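PDB 4EYO: extracellular ligand-binding receptor from Rhodopseudomonas palustris, which probably serves as the periplasmic solute-binding component of an ABC-type uptake system, and holds 4'-hydroxycinnamic acid (p-coumaric acid) in its binding cleft. Local coordinates for residues P81-S86 / P101-P106; R296-A301 / E314-A319. All coordinates share one frame; numbering follows the deposited sequence.

Both contacts belong to the lobe built around the six-stranded sheet that contains strands 72-75 and 96-98, and come in series along the chain, contact 1 closing long before contact 2 opens. Their centres lie about 21 Å apart and their nearest atoms about 10 Å, so they do not touch. Contact 1 joins helix 79-92 to the loop after strand 96-98 at the ligand cleft, its centre about 12 Å from that of the chain. Contact 2, its centre about 23 Å from there, pairs helices 282-302 and 310-322, and Ile298 reaches the edge strand 37-38. Contact 1 thus reaches the site through Pro101, whereas contact 2 packs helices at the far end of the same lobe.

Contact 1 (P81-S86 / P101-P106); sequences PTVAVS and PLPVTP. With HC4 (4'-hydroxycinnamic acid), chain B.
Leu102 reaches helix 79-92 with its two methyls, and apolar contact carries most of this meeting. CD1 lies against the backbone at Val83, 3.7 Å from Val83 CA, and also touches Val83 CG2 and Ser86 CB. CG is anti to the backbone N of Leu102 (chi1 170°), which carries the branch from the loop to the helix surface. CD2 turns to Ser86, 3.8 Å from Ser86 OG. Beside this, Val83 CG2 has a second neighbour in the ring of Pro103, whose CD is 3.9 Å away, the two side chains crossing at about a right angle.

The two side-chain hydroxyls of segment 81-86 find partners outside the two segments: Ser86 OG bonds to Ser112 OG, and Thr82 OG1 to Val78 O and Ser76 N. 4'-Hydroxycinnamic acid is met by Pro101, whose CD and CG lie over one face of its hydroxyphenyl ring, a CH-pi type contact, with CD 3.6 Å from C1'. A glycine in place of Pro101 would probably leave that face of the ligand ring without its apolar cover and free the loop backbone to flex beside it.

Thr79 ties the two parts to the site, its N bonding the ligand and its OG1 the carbonyl of Pro101. Side chains of Thr82 and Ser86 also touch strand 96-98, helix 54-66 packs against Pro81, Ala84 and Val85, and Arg108 of helix 106-109 touches both Val83 and Leu102.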
# COMPACT_ATOMS: atom_id res chain seq x y z
N PRO A 81 1.36 10.52 6.41
CA PRO A 81 0.16 11.31 6.13
C PRO A 81 -1.14 10.49 6.20
O PRO A 81 -2.20 11.04 6.45
CB PRO A 81 0.41 11.84 4.70
CG PRO A 81 1.34 10.87 4.11
CD PRO A 81 2.26 10.48 5.25
N THR A 82 -1.05 9.17 5.99
CA THR A 82 -2.24 8.30 6.15
C THR A 82 -2.71 8.26 7.59
O THR A 82 -3.92 8.33 7.86
CB THR A 82 -1.96 6.90 5.61
OG1 THR A 82 -1.58 7.05 4.25
CG2 THR A 82 -3.21 6.04 5.63
N VAL A 83 -1.77 8.19 8.52
CA VAL A 83 -2.15 8.28 9.92
C VAL A 83 -2.90 9.62 10.17
O VAL A 83 -3.91 9.66 10.88
CB VAL A 83 -0.90 8.19 10.81
CG1 VAL A 83 -1.19 8.61 12.24
CG2 VAL A 83 -0.29 6.77 10.77
N ALA A 84 -2.39 10.71 9.59
CA ALA A 84 -3.00 12.02 9.81
C ALA A 84 -4.43 12.04 9.27
O ALA A 84 -5.36 12.51 9.95
CB ALA A 84 -2.14 13.14 9.19
N VAL A 85 -4.61 11.51 8.06
CA VAL A 85 -5.93 11.44 7.45
C VAL A 85 -6.92 10.61 8.31
O VAL A 85 -8.05 11.04 8.52
CB VAL A 85 -5.88 10.92 5.99
CG1 VAL A 85 -7.29 10.73 5.43
CG2 VAL A 85 -5.05 11.85 5.07
N SER A 86 -6.48 9.44 8.77
CA SER A 86 -7.28 8.54 9.58
C SER A 86 -7.70 9.25 10.87
O SER A 86 -8.84 9.17 11.28
CB SER A 86 -6.47 7.31 9.95
OG SER A 86 -7.30 6.42 10.70
N PRO A 101 -0.23 1.55 4.29
CA PRO A 101 -0.43 0.84 5.56
C PRO A 101 -0.59 1.85 6.71
O PRO A 101 -0.09 2.99 6.64
CB PRO A 101 0.86 0.01 5.70
CG PRO A 101 1.42 -0.07 4.32
CD PRO A 101 1.10 1.27 3.73
N LEU A 102 -1.31 1.46 7.75
CA LEU A 102 -1.74 2.35 8.83
C LEU A 102 -1.66 1.47 10.11
O LEU A 102 -2.25 0.38 10.12
CB LEU A 102 -3.22 2.75 8.50
CG LEU A 102 -4.07 3.49 9.51
CD1 LEU A 102 -3.59 4.91 9.75
CD2 LEU A 102 -5.52 3.52 9.04
N PRO A 103 -0.90 1.90 11.16
CA PRO A 103 -1.14 1.21 12.44
C PRO A 103 -2.58 1.51 12.91
O PRO A 103 -2.90 2.64 13.27
CB PRO A 103 -0.12 1.84 13.42
CG PRO A 103 0.41 3.07 12.74
CD PRO A 103 0.13 2.96 11.27
N VAL A 104 -3.45 0.51 12.88
CA VAL A 104 -4.86 0.74 13.17
C VAL A 104 -5.12 0.54 14.67
O VAL A 104 -5.25 -0.57 15.13
CB VAL A 104 -5.77 -0.16 12.27
CG1 VAL A 104 -7.24 0.13 12.52
CG2 VAL A 104 -5.49 0.09 10.79
N THR A 105 -5.15 1.63 15.42
CA THR A 105 -5.35 1.60 16.89
C THR A 105 -6.86 1.68 17.16
O THR A 105 -7.64 1.93 16.22
CB THR A 105 -4.68 2.81 17.52
OG1 THR A 105 -5.12 4.00 16.86
CG2 THR A 105 -3.15 2.71 17.43
N PRO A 106 -7.30 1.49 18.42
CA PRO A 106 -8.75 1.65 18.67
C PRO A 106 -9.37 2.99 18.22
O PRO A 106 -10.56 3.01 17.85
CB PRO A 106 -8.87 1.51 20.21
CG PRO A 106 -7.69 0.67 20.59
CD PRO A 106 -6.58 1.06 19.65
C1 HC4 B . 5.37 4.02 3.19
O1 HC4 B . 6.34 4.49 2.54
O2 HC4 B . 5.00 4.51 4.29
C2 HC4 B . 4.62 2.86 2.67
C3 HC4 B . 4.16 2.77 1.41
C1' HC4 B . 3.37 1.57 0.98
C2' HC4 B . 2.33 1.81 0.06
C3' HC4 B . 1.53 0.79 -0.44
C4' HC4 B . 1.82 -0.52 -0.03
C5' HC4 B . 2.85 -0.79 0.89
C6' HC4 B . 3.65 0.26 1.39
O4' HC4 B . 1.03 -1.52 -0.52

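Contact 2 (R296-A301 / E314-A319)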
# COMPACT_ATOMS: atom_id res chain seq x y z
N ARG A 296 -19.48 -1.94 -4.15
CA ARG A 296 -20.25 -2.86 -3.27
C ARG A 296 -21.01 -2.18 -2.11
O ARG A 296 -22.18 -2.53 -1.82
CB ARG A 296 -19.32 -3.93 -2.71
CG ARG A 296 -18.82 -4.96 -3.73
CD ARG A 296 -19.85 -6.06 -4.06
NE ARG A 296 -20.33 -6.71 -2.83
CZ ARG A 296 -19.80 -7.80 -2.29
NH1 ARG A 296 -20.30 -8.28 -1.15
NH2 ARG A 296 -18.78 -8.43 -2.87
N VAL A 297 -20.37 -1.24 -1.41
CA VAL A 297 -20.98 -0.68 -0.20
C VAL A 297 -21.98 0.45 -0.46
O VAL A 297 -22.94 0.60 0.32
CB VAL A 297 -19.95 -0.29 0.92
CG1 VAL A 297 -19.10 -1.50 1.31
CG2 VAL A 297 -19.05 0.89 0.50
N ILE A 298 -21.77 1.25 -1.52
CA ILE A 298 -22.66 2.37 -1.81
C ILE A 298 -24.11 1.93 -2.16
O ILE A 298 -25.04 2.31 -1.47
CB ILE A 298 -22.05 3.40 -2.79
CG1 ILE A 298 -20.87 4.14 -2.10
CG2 ILE A 298 -23.10 4.40 -3.27
CD1 ILE A 298 -20.05 4.99 -3.04
N PRO A 299 -24.33 1.01 -3.13
CA PRO A 299 -25.76 0.65 -3.29
C PRO A 299 -26.46 0.17 -1.99
O PRO A 299 -27.66 0.45 -1.77
CB PRO A 299 -25.75 -0.45 -4.38
CG PRO A 299 -24.38 -0.40 -4.99
CD PRO A 299 -23.44 0.17 -3.95
N VAL A 300 -25.74 -0.54 -1.11
CA VAL A 300 -26.32 -0.91 0.17
C VAL A 300 -26.67 0.33 1.00
O VAL A 300 -27.79 0.45 1.48
CB VAL A 300 -25.41 -1.87 0.97
CG1 VAL A 300 -25.91 -2.02 2.41
CG2 VAL A 300 -25.34 -3.22 0.25
N ALA A 301 -25.72 1.26 1.15
CA ALA A 301 -25.95 2.47 1.93
C ALA A 301 -27.07 3.35 1.33
O ALA A 301 -27.80 4.00 2.08
CB ALA A 301 -24.66 3.26 2.09
N GLU A 314 -22.77 7.00 7.96
CA GLU A 314 -22.98 5.91 8.93
C GLU A 314 -23.42 4.60 8.24
O GLU A 314 -22.91 3.53 8.58
CB GLU A 314 -23.96 6.35 10.04
CG GLU A 314 -24.47 5.25 10.94
CD GLU A 314 -23.44 4.78 11.95
OE1 GLU A 314 -22.33 5.38 12.05
OE2 GLU A 314 -23.74 3.79 12.65
N ALA A 315 -24.28 4.69 7.23
CA ALA A 315 -24.70 3.53 6.42
C ALA A 315 -23.53 2.90 5.62
O ALA A 315 -23.46 1.66 5.50
CB ALA A 315 -25.85 3.88 5.48
N ILE A 316 -22.64 3.74 5.07
CA ILE A 316 -21.40 3.23 4.47
C ILE A 316 -20.57 2.45 5.50
O ILE A 316 -20.11 1.33 5.22
CB ILE A 316 -20.57 4.36 3.77
CG1 ILE A 316 -21.24 4.78 2.47
CG2 ILE A 316 -19.16 3.88 3.41
CD1 ILE A 316 -20.62 6.04 1.89
N ARG A 317 -20.41 3.02 6.71
CA ARG A 317 -19.62 2.40 7.73
C ARG A 317 -20.17 1.01 8.06
O ARG A 317 -19.42 0.03 8.20
CB ARG A 317 -19.63 3.23 9.01
CG ARG A 317 -18.75 2.62 10.09
CD ARG A 317 -18.86 3.38 11.42
NE ARG A 317 -20.17 3.18 12.06
CZ ARG A 317 -20.50 2.11 12.78
NH1 ARG A 317 -19.61 1.13 12.96
NH2 ARG A 317 -21.71 2.03 13.33
N LYS A 318 -21.50 0.92 8.19
CA LYS A 318 -22.13 -0.39 8.48
C LYS A 318 -22.02 -1.35 7.30
O LYS A 318 -21.83 -2.57 7.49
CB LYS A 318 -23.59 -0.19 8.87
CG LYS A 318 -23.75 0.53 10.19
CD LYS A 318 -25.17 0.36 10.71
CE LYS A 318 -25.24 0.77 12.17
NZ LYS A 318 -25.84 2.13 12.36
N ALA A 319 -22.15 -0.84 6.08
CA ALA A 319 -22.07 -1.73 4.92
C ALA A 319 -20.66 -2.35 4.75
O ALA A 319 -20.54 -3.48 4.28
CB ALA A 319 -22.48 -1.02 3.67
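Ala301, Val297 and Val300 meet Ala315, Ile316 and Ala319 in a buried, apolar helix-helix contact between helices 282-302 and 310-322, away from the ligand cleft. The axes of the two short segments approach to 8.5 Å, with 126° between their directions. Alanines line the closest points, consistent with this spacing: the methyls of Ala301 and Ala315 meet at 3.6 Å (CB to CB), and Ala301 CB lies equally near the backbone N of Ile316. At the other end, Ala319 CB fits beside Val297 and Val300, 3.7 Å from Val297 O and 3.8 Å from Val300 CG1.

The two helices follow one another in the chain, joined by a short loop, and cross obliquely on the lobe of this periplasmic binding protein, where Ile298 also packs on Ile38 of strand 37-38 and Ile316 on Pro95. Between the alanine contacts stands Ile316. Its CG1 is anti to the carbonyl carbon (chi1 -73°), leading that branch to Ala301 CB, while CG2 meets Val297 CG2 at 4.2 Å, the side chains crossing at about a right angle.

Helix 310-322 carries a salt-bridge network on another side. Arg317 grips Glu314 side-on, NE to OE1 and NH2 to OE2, the latter 2.8 Å long and 30° out of the carboxylate plane. Lys318 NZ takes the anti lone pair of the same Glu314 OE2 at 2.7 Å, so two cations share that oxygen.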